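Local coordinates for protein agmatinase (Deinococcus radiodurans, PDB 1WOG) that probably hydrolyses agmatine to putrescine and urea, using a pair of manganese ions bound in each subunit, as in other members of the arginase family, at residues A[143-148]-A[229-234]; A[139-144]-A[174-179]. One frame throughout, in Å; residues are numbered along the deposited sequence.

Interaction 1 of 2, residues A[143-148]-A[229-234]; sequences DAHLDF and DVDGFD. With MN (manganese (II) ion), chain H; MN (manganese (II) ion), chain G; 16D (hexane-1,6-diamine), chain I.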
ATOM      1  N   ASP A 143      15.653  -1.204 -23.387  1.00  8.11           N
ATOM      2  CA  ASP A 143      16.147  -1.556 -22.057  1.00  8.12           C
ATOM      3  C   ASP A 143      17.037  -0.447 -21.539  1.00  7.90           C
ATOM      4  O   ASP A 143      17.679   0.253 -22.318  1.00  8.74           O
ATOM      5  CB  ASP A 143      16.993  -2.837 -22.190  1.00  8.61           C
ATOM      6  CG  ASP A 143      17.083  -3.651 -20.906  1.00 12.26           C
ATOM      7  OD1 ASP A 143      17.195  -3.073 -19.806  1.00 10.04           O
ATOM      8  OD2 ASP A 143      17.067  -4.896 -21.018  1.00 10.35           O
ATOM      9  N   ALA A 144      17.081  -0.293 -20.221  1.00  9.08           N
ATOM     10  CA  ALA A 144      17.959   0.689 -19.621  1.00  8.51           C
ATOM     11  C   ALA A 144      19.310  -0.007 -19.484  1.00  7.97           C
ATOM     12  O   ALA A 144      20.331   0.646 -19.317  1.00  8.22           O
ATOM     13  CB  ALA A 144      17.443   1.094 -18.240  1.00  8.62           C
ATOM     14  N   HIS A 145      19.301  -1.337 -19.555  1.00  9.16           N
ATOM     15  CA  HIS A 145      20.527  -2.131 -19.401  1.00  9.88           C
ATOM     16  C   HIS A 145      20.884  -2.936 -20.656  1.00 11.01           C
ATOM     17  O   HIS A 145      20.021  -3.229 -21.480  1.00  9.27           O
ATOM     18  CB  HIS A 145      20.378  -3.081 -18.202  1.00 11.73           C
ATOM     19  CG  HIS A 145      19.733  -2.449 -17.003  1.00 11.59           C
ATOM     20  ND1 HIS A 145      18.374  -2.496 -16.776  1.00 10.29           N
ATOM     21  CD2 HIS A 145      20.260  -1.746 -15.972  1.00 12.11           C
ATOM     22  CE1 HIS A 145      18.091  -1.850 -15.659  1.00 13.10           C
ATOM     23  NE2 HIS A 145      19.218  -1.387 -15.151  1.00 12.84           N
ATOM     24  N   LEU A 146      22.157  -3.308 -20.792  1.00  9.34           N
ATOM     25  CA  LEU A 146      22.605  -4.052 -21.969  1.00 10.38           C
ATOM     26  C   LEU A 146      22.297  -5.550 -21.911  1.00  9.18           C
ATOM     27  O   LEU A 146      21.911  -6.141 -22.914  1.00 11.14           O
ATOM     28  CB  LEU A 146      24.112  -3.834 -22.186  1.00 10.75           C
ATOM     29  CG  LEU A 146      24.700  -4.390 -23.490  1.00 12.62           C
ATOM     30  CD1 LEU A 146      24.062  -3.691 -24.686  1.00 12.89           C
ATOM     31  CD2 LEU A 146      26.211  -4.180 -23.498  1.00 11.62           C
ATOM     32  N   ASP A 147      22.465  -6.155 -20.737  1.00 10.72           N
ATOM     33  CA  ASP A 147      22.206  -7.584 -20.557  1.00  9.73           C
ATOM     34  C   ASP A 147      23.032  -8.473 -21.489  1.00  9.78           C
ATOM     35  O   ASP A 147      22.523  -9.447 -22.059  1.00  9.33           O
ATOM     36  CB  ASP A 147      20.713  -7.888 -20.743  1.00 10.77           C
ATOM     37  CG  ASP A 147      19.847  -7.240 -19.673  1.00 12.69           C
ATOM     38  OD1 ASP A 147      20.403  -6.792 -18.650  1.00 14.03           O
ATOM     39  OD2 ASP A 147      18.615  -7.187 -19.846  1.00 15.90           O
ATOM     40  N   PHE A 148      24.311  -8.142 -21.629  1.00 10.01           N
ATOM     41  CA  PHE A 148      25.213  -8.917 -22.476  1.00 10.88           C
ATOM     42  C   PHE A 148      26.423  -9.376 -21.655  1.00 11.89           C
ATOM     43  O   PHE A 148      27.517  -9.581 -22.187  1.00 11.66           O
ATOM     44  CB  PHE A 148      25.684  -8.074 -23.666  1.00 10.82           C
ATOM     45  CG  PHE A 148      26.159  -8.895 -24.833  1.00 13.32           C
ATOM     46  CD1 PHE A 148      25.276  -9.727 -25.510  1.00 10.44           C
ATOM     47  CD2 PHE A 148      27.491  -8.863 -25.235  1.00 14.70           C
ATOM     48  CE1 PHE A 148      25.713 -10.522 -26.572  1.00 11.87           C
ATOM     49  CE2 PHE A 148      27.935  -9.653 -26.292  1.00 12.34           C
ATOM     50  CZ  PHE A 148      27.045 -10.484 -26.959  1.00 11.38           C
ATOM     51  N   ASP A 229      12.028  -4.647 -22.297  1.00  7.00           N
ATOM     52  CA  ASP A 229      12.259  -4.657 -20.854  1.00  7.09           C
ATOM     53  C   ASP A 229      11.573  -3.366 -20.413  1.00  6.12           C
ATOM     54  O   ASP A 229      11.971  -2.280 -20.837  1.00  8.76           O
ATOM     55  CB  ASP A 229      13.761  -4.576 -20.558  1.00  7.71           C
ATOM     56  CG  ASP A 229      14.063  -4.544 -19.070  1.00  8.01           C
ATOM     57  OD1 ASP A 229      13.232  -4.024 -18.298  1.00  9.04           O
ATOM     58  OD2 ASP A 229      15.146  -5.019 -18.676  1.00  8.67           O
ATOM     59  N   VAL A 230      10.549  -3.470 -19.573  1.00  7.24           N
ATOM     60  CA  VAL A 230       9.825  -2.276 -19.151  1.00  6.74           C
ATOM     61  C   VAL A 230      10.683  -1.197 -18.494  1.00  8.10           C
ATOM     62  O   VAL A 230      10.292  -0.019 -18.497  1.00  5.86           O
ATOM     63  CB  VAL A 230       8.638  -2.624 -18.196  1.00  7.14           C
ATOM     64  CG1 VAL A 230       7.788  -3.726 -18.802  1.00  8.86           C
ATOM     65  CG2 VAL A 230       9.156  -3.048 -16.834  1.00  9.16           C
ATOM     66  N   ASP A 231      11.841  -1.561 -17.935  1.00  8.50           N
ATOM     67  CA  ASP A 231      12.653  -0.523 -17.306  1.00  9.41           C
ATOM     68  C   ASP A 231      13.333   0.389 -18.324  1.00 10.01           C
ATOM     69  O   ASP A 231      14.038   1.336 -17.960  1.00  8.65           O
ATOM     70  CB  ASP A 231      13.665  -1.091 -16.276  1.00  8.43           C
ATOM     71  CG  ASP A 231      14.748  -1.969 -16.888  1.00 10.15           C
ATOM     72  OD1 ASP A 231      15.184  -1.725 -18.029  1.00  7.53           O
ATOM     73  OD2 ASP A 231      15.188  -2.901 -16.181  1.00 11.85           O
ATOM     74  N   GLY A 232      13.097   0.116 -19.605  1.00  8.93           N
ATOM     75  CA  GLY A 232      13.639   0.975 -20.643  1.00  8.55           C
ATOM     76  C   GLY A 232      12.816   2.257 -20.581  1.00  7.73           C
ATOM     77  O   GLY A 232      13.283   3.344 -20.926  1.00  8.16           O
ATOM     78  N   PHE A 233      11.576   2.126 -20.115  1.00  8.81           N
ATOM     79  CA  PHE A 233      10.683   3.275 -19.988  1.00  8.06           C
ATOM     80  C   PHE A 233      10.998   4.044 -18.720  1.00  6.23           C
ATOM     81  O   PHE A 233      11.475   3.475 -17.744  1.00  6.48           O
ATOM     82  CB  PHE A 233       9.217   2.823 -19.955  1.00  6.80           C
ATOM     83  CG  PHE A 233       8.729   2.281 -21.263  1.00  7.51           C
ATOM     84  CD1 PHE A 233       8.748   0.915 -21.518  1.00  9.07           C
ATOM     85  CD2 PHE A 233       8.307   3.149 -22.269  1.00  6.55           C
ATOM     86  CE1 PHE A 233       8.356   0.412 -22.760  1.00 10.50           C
ATOM     87  CE2 PHE A 233       7.915   2.657 -23.514  1.00  6.09           C
ATOM     88  CZ  PHE A 233       7.940   1.285 -23.760  1.00  9.73           C
ATOM     89  N   ASP A 234      10.718   5.343 -18.738  1.00  7.09           N
ATOM     90  CA  ASP A 234      10.964   6.193 -17.580  1.00  9.25           C
ATOM     91  C   ASP A 234      10.193   5.661 -16.365  1.00  8.21           C
ATOM     92  O   ASP A 234       9.018   5.312 -16.470  1.00  7.11           O
ATOM     93  CB  ASP A 234      10.529   7.628 -17.899  1.00  9.79           C
ATOM     94  CG  ASP A 234      11.057   8.634 -16.896  1.00 10.38           C
ATOM     95  OD1 ASP A 234      10.531   8.692 -15.771  1.00 11.86           O
ATOM     96  OD2 ASP A 234      12.012   9.356 -17.238  1.00 12.58           O
TER
HETATM   97 MN    MN H1602      16.638  -3.519 -17.725  1.00 16.72          MN
HETATM   98 MN    MN G1601      16.862  -6.224 -19.405  1.00 12.55          MN
HETATM   99  N1  16D I1401      23.555  -5.676 -18.255  1.00 19.54           N
HETATM  100  C1  16D I1401      23.769  -5.823 -16.776  1.00 24.03           C
HETATM  101  C2  16D I1401      22.496  -5.424 -15.996  1.00 23.99           C
HETATM  102  C3  16D I1401      21.253  -5.983 -16.614  1.00 26.44           C
HETATM  103  C4  16D I1401      20.130  -6.168 -15.674  1.00 26.83           C
HETATM  104  C5  16D I1401      19.023  -6.729 -16.437  1.00 25.71           C
HETATM  105  C6  16D I1401      17.769  -6.312 -16.426  1.00 25.99           C
HETATM  106  N2  16D I1401      17.359  -5.598 -15.387  1.00 25.52           N
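Asp143 and Asp229 meet obliquely beside a pair of manganese ions, and both carboxylates bridge them, each in its own way. Asp143 spreads its two oxygens: OD1 binds the manganese of chain H at 2.2 Å and OD2 that of chain G. Asp229 does the same work with one atom, its OD2 lying 2.3 Å from the manganese of chain H and 2.2 Å from that of chain G. The two carboxylate planes stand 64° apart; with CG anti to the backbone N (chi1 178°), the Asp229 carboxylate is carried toward 143-148, which puts OD2 between the two ions. Asp231 holds the manganese of chain H through both oxygens. Its carboxylate stands at 76° to the His145 ring, with OD2 at the ring's edge near CE1, while ND1 of His145 supplies another ligand at 2.2 Å. Asp147 OD2 binds the manganese of chain G, whose set His121 completes. Backbone amides hold the carboxylates in turn: Ala144 N donates to Asp231 OD1 over 3.2 Å, the one hydrogen bond between 143-148 and 229-234, and Asx turns tie His145 N to Asp143 OD1 (2.7 Å) and Asp231 N to Asp229 OD1 (2.9 Å). Hexane-1,6-diamine runs past His145 and Asp147, though its exact placing there is doubtful. Such a cluster at the ends of parallel strands is the binuclear manganese centre of the arginase family. Asp143 OD1 and Asp231 OD1, 3.0 Å apart, imply that the cations offset a repulsion that would otherwise probably drive these loops apart.

Interaction 2 of 2, residues A[139-144]-A[174-179]; sequences VVQLDA and VHITTV. With MN (manganese (II) ion), chain H; MN (manganese (II) ion), chain G.
Gln141 and Thr178 run alongside each other from neighbouring parallel strands, and Thr178 OG1 donates to Gln141 OE1 over 2.7 Å. The hydroxyl comes from above the carbonyl plane of the amide, 58° out of it, while Thr178 CG2 rests 3.5 Å from Gln141 CD. With CG anti to the backbone N (chi1 157°) and an extended chain beyond, Gln141 carries its amide along the sheet to Asp143, where NE2 donates to OD2 at 3.2 Å; the acceptor lies within 2° of the amide plane. Replacing Gln141 with an alanine would probably leave Thr178 OG1 without this acceptor and Asp143 OD2 without its amide donor, so that the carboxylate's tilt would rest on the metals and the backbone of its own loop.

Beneath these side chains the backbones are closely knit. Gln141 N reaches Thr177 O at 2.7 Å in an almost straight bond, and Val179 N meets Gln141 O at 2.8 Å; Asp143 N to Val179 O closes the ladder. On the Gln141 face, Val139 CB packs on Ile176 CG1, and Phe163 of helix 162-169 covers both, as expected inside a beta-alpha-beta unit. On the other face Leu142 CD2 lies 4.1 Å from Val179 CB, under helix 251-264.

The looser end is at His175, which is partly exposed. There a water bridges Val139 O, Thr177 OG1 and His175 ND1, the last at 3.0 Å, while His175 NE2 bonds to Thr200. Polarity thus has two roles here: water fills out the bonding at one end, whereas at the other a buried chain of threonine, amide and carboxylate probably steadies a metal ligand.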
ATOM      1  N   VAL A 139      17.729  -8.729 -33.127  1.00 11.74           N
ATOM      2  CA  VAL A 139      16.924  -8.430 -31.950  1.00 12.14           C
ATOM      3  C   VAL A 139      16.922  -6.923 -31.742  1.00 11.26           C
ATOM      4  O   VAL A 139      17.964  -6.273 -31.842  1.00 11.26           O
ATOM      5  CB  VAL A 139      17.482  -9.076 -30.646  1.00 13.43           C
ATOM      6  CG1 VAL A 139      16.740  -8.497 -29.424  1.00 11.08           C
ATOM      7  CG2 VAL A 139      17.305 -10.587 -30.679  1.00 11.62           C
ATOM      8  N   VAL A 140      15.740  -6.370 -31.487  1.00 11.36           N
ATOM      9  CA  VAL A 140      15.597  -4.947 -31.193  1.00  9.08           C
ATOM     10  C   VAL A 140      15.156  -4.965 -29.739  1.00  9.43           C
ATOM     11  O   VAL A 140      14.068  -5.429 -29.410  1.00  8.84           O
ATOM     12  CB  VAL A 140      14.529  -4.273 -32.071  1.00 11.54           C
ATOM     13  CG1 VAL A 140      14.217  -2.882 -31.535  1.00  9.97           C
ATOM     14  CG2 VAL A 140      15.048  -4.164 -33.501  1.00 12.26           C
ATOM     15  N   GLN A 141      16.027  -4.475 -28.874  1.00  8.83           N
ATOM     16  CA  GLN A 141      15.792  -4.490 -27.438  1.00  9.42           C
ATOM     17  C   GLN A 141      15.636  -3.106 -26.805  1.00  8.36           C
ATOM     18  O   GLN A 141      16.495  -2.244 -26.979  1.00 10.05           O
ATOM     19  CB  GLN A 141      16.967  -5.250 -26.798  1.00 10.47           C
ATOM     20  CG  GLN A 141      17.258  -4.966 -25.335  1.00 11.60           C
ATOM     21  CD  GLN A 141      18.608  -5.531 -24.901  1.00 11.34           C
ATOM     22  OE1 GLN A 141      19.464  -5.844 -25.737  1.00 10.94           O
ATOM     23  NE2 GLN A 141      18.812  -5.645 -23.593  1.00  8.88           N
ATOM     24  N   LEU A 142      14.531  -2.894 -26.089  1.00  7.21           N
ATOM     25  CA  LEU A 142      14.309  -1.631 -25.379  1.00  9.46           C
ATOM     26  C   LEU A 142      14.729  -1.969 -23.955  1.00  8.14           C
ATOM     27  O   LEU A 142      14.204  -2.912 -23.367  1.00  7.24           O
ATOM     28  CB  LEU A 142      12.834  -1.230 -25.409  1.00  9.31           C
ATOM     29  CG  LEU A 142      12.243  -0.933 -26.791  1.00 10.55           C
ATOM     30  CD1 LEU A 142      10.836  -0.405 -26.630  1.00 10.32           C
ATOM     31  CD2 LEU A 142      13.100   0.082 -27.526  1.00 11.92           C
ATOM     32  N   ASP A 143      15.653  -1.204 -23.387  1.00  8.11           N
ATOM     33  CA  ASP A 143      16.147  -1.556 -22.057  1.00  8.12           C
ATOM     34  C   ASP A 143      17.037  -0.447 -21.539  1.00  7.90           C
ATOM     35  O   ASP A 143      17.679   0.253 -22.318  1.00  8.74           O
ATOM     36  CB  ASP A 143      16.993  -2.837 -22.190  1.00  8.61           C
ATOM     37  CG  ASP A 143      17.083  -3.651 -20.906  1.00 12.26           C
ATOM     38  OD1 ASP A 143      17.195  -3.073 -19.806  1.00 10.04           O
ATOM     39  OD2 ASP A 143      17.067  -4.896 -21.018  1.00 10.35           O
ATOM     40  N   ALA A 144      17.081  -0.293 -20.221  1.00  9.08           N
ATOM     41  CA  ALA A 144      17.959   0.689 -19.621  1.00  8.51           C
ATOM     42  C   ALA A 144      19.310  -0.007 -19.484  1.00  7.97           C
ATOM     43  O   ALA A 144      20.331   0.646 -19.317  1.00  8.22           O
ATOM     44  CB  ALA A 144      17.443   1.094 -18.240  1.00  8.62           C
ATOM     45  N   VAL A 174      22.664 -12.763 -35.457  1.00 16.03           N
ATOM     46  CA  VAL A 174      23.773 -11.958 -35.947  1.00 15.93           C
ATOM     47  C   VAL A 174      23.859 -10.514 -35.500  1.00 15.12           C
ATOM     48  O   VAL A 174      24.895  -9.875 -35.679  1.00 15.67           O
ATOM     49  CB  VAL A 174      23.803 -11.968 -37.491  1.00 15.81           C
ATOM     50  CG1 VAL A 174      23.934 -13.394 -37.999  1.00 14.65           C
ATOM     51  CG2 VAL A 174      22.537 -11.322 -38.045  1.00 15.29           C
ATOM     52  N   HIS A 175      22.793  -9.984 -34.915  1.00 13.85           N
ATOM     53  CA  HIS A 175      22.841  -8.592 -34.506  1.00 13.65           C
ATOM     54  C   HIS A 175      21.779  -8.209 -33.491  1.00 13.07           C
ATOM     55  O   HIS A 175      20.673  -8.739 -33.500  1.00 13.28           O
ATOM     56  CB  HIS A 175      22.712  -7.709 -35.752  1.00 15.87           C
ATOM     57  CG  HIS A 175      22.877  -6.248 -35.484  1.00 13.37           C
ATOM     58  ND1 HIS A 175      21.820  -5.421 -35.172  1.00 16.39           N
ATOM     59  CD2 HIS A 175      23.983  -5.469 -35.467  1.00 14.40           C
ATOM     60  CE1 HIS A 175      22.267  -4.194 -34.977  1.00 15.80           C
ATOM     61  NE2 HIS A 175      23.577  -4.196 -35.149  1.00 14.59           N
ATOM     62  N   ILE A 176      22.143  -7.293 -32.602  1.00 13.18           N
ATOM     63  CA  ILE A 176      21.220  -6.785 -31.599  1.00 11.72           C
ATOM     64  C   ILE A 176      21.319  -5.268 -31.581  1.00 11.42           C
ATOM     65  O   ILE A 176      22.411  -4.701 -31.629  1.00 13.14           O
ATOM     66  CB  ILE A 176      21.540  -7.290 -30.165  1.00 11.73           C
ATOM     67  CG1 ILE A 176      21.452  -8.816 -30.100  1.00 10.71           C
ATOM     68  CG2 ILE A 176      20.538  -6.682 -29.167  1.00  9.11           C
ATOM     69  CD1 ILE A 176      21.797  -9.388 -28.726  1.00 11.03           C
ATOM     70  N   THR A 177      20.165  -4.614 -31.536  1.00 11.16           N
ATOM     71  CA  THR A 177      20.103  -3.168 -31.456  1.00 10.10           C
ATOM     72  C   THR A 177      19.447  -2.913 -30.106  1.00  9.98           C
ATOM     73  O   THR A 177      18.309  -3.327 -29.887  1.00 10.20           O
ATOM     74  CB  THR A 177      19.212  -2.566 -32.562  1.00 11.77           C
ATOM     75  OG1 THR A 177      19.762  -2.888 -33.844  1.00 14.77           O
ATOM     76  CG2 THR A 177      19.130  -1.049 -32.415  1.00 11.91           C
ATOM     77  N   THR A 178      20.167  -2.265 -29.197  1.00  9.24           N
ATOM     78  CA  THR A 178      19.618  -1.981 -27.877  1.00 10.16           C
ATOM     79  C   THR A 178      19.409  -0.486 -27.718  1.00 10.51           C
ATOM     80  O   THR A 178      20.340   0.302 -27.897  1.00  9.47           O
ATOM     81  CB  THR A 178      20.552  -2.503 -26.776  1.00 12.55           C
ATOM     82  OG1 THR A 178      20.786  -3.902 -26.986  1.00 12.43           O
ATOM     83  CG2 THR A 178      19.917  -2.310 -25.407  1.00  9.68           C
ATOM     84  N   VAL A 179      18.183  -0.094 -27.376  1.00 10.52           N
ATOM     85  CA  VAL A 179      17.856   1.322 -27.240  1.00  9.96           C
ATOM     86  C   VAL A 179      17.345   1.679 -25.853  1.00  8.81           C
ATOM     87  O   VAL A 179      16.490   0.983 -25.313  1.00  9.04           O
ATOM     88  CB  VAL A 179      16.772   1.738 -28.275  1.00 10.40           C
ATOM     89  CG1 VAL A 179      16.584   3.249 -28.262  1.00 11.76           C
ATOM     90  CG2 VAL A 179      17.164   1.263 -29.661  1.00 13.36           C
TER
HETATM   91 MN    MN H1602      16.638  -3.519 -17.725  1.00 16.72          MN
HETATM   92 MN    MN G1601      16.862  -6.224 -19.405  1.00 12.55          MN
HETATM   93  O   HOH W   1      18.846  -5.273 -34.701  1.00 15.89           O

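Interactions 1 and 2 share Asp143 and Ala144, and their centres lie about 9 Å apart: the strand that pairs in interaction 2 runs directly into the metal-binding loop of interaction 1. Two further ties join them. Asp229 N lies 3.0 Å from Leu142 O, a probable hydrogen bond placing strand 223-229 beside strand 137-142, and Gln141 NE2 lies 3.2 Å from Leu146 O, so the second-shell amide also reaches the loop between the ligands His145 and Asp147. The pairing of 139-144 with 174-179 therefore forms the frame, and 143-148 with 229-234 the dimanganese site beside the bound diamine, illustrating how a parallel sheet presents ligands from its strand ends.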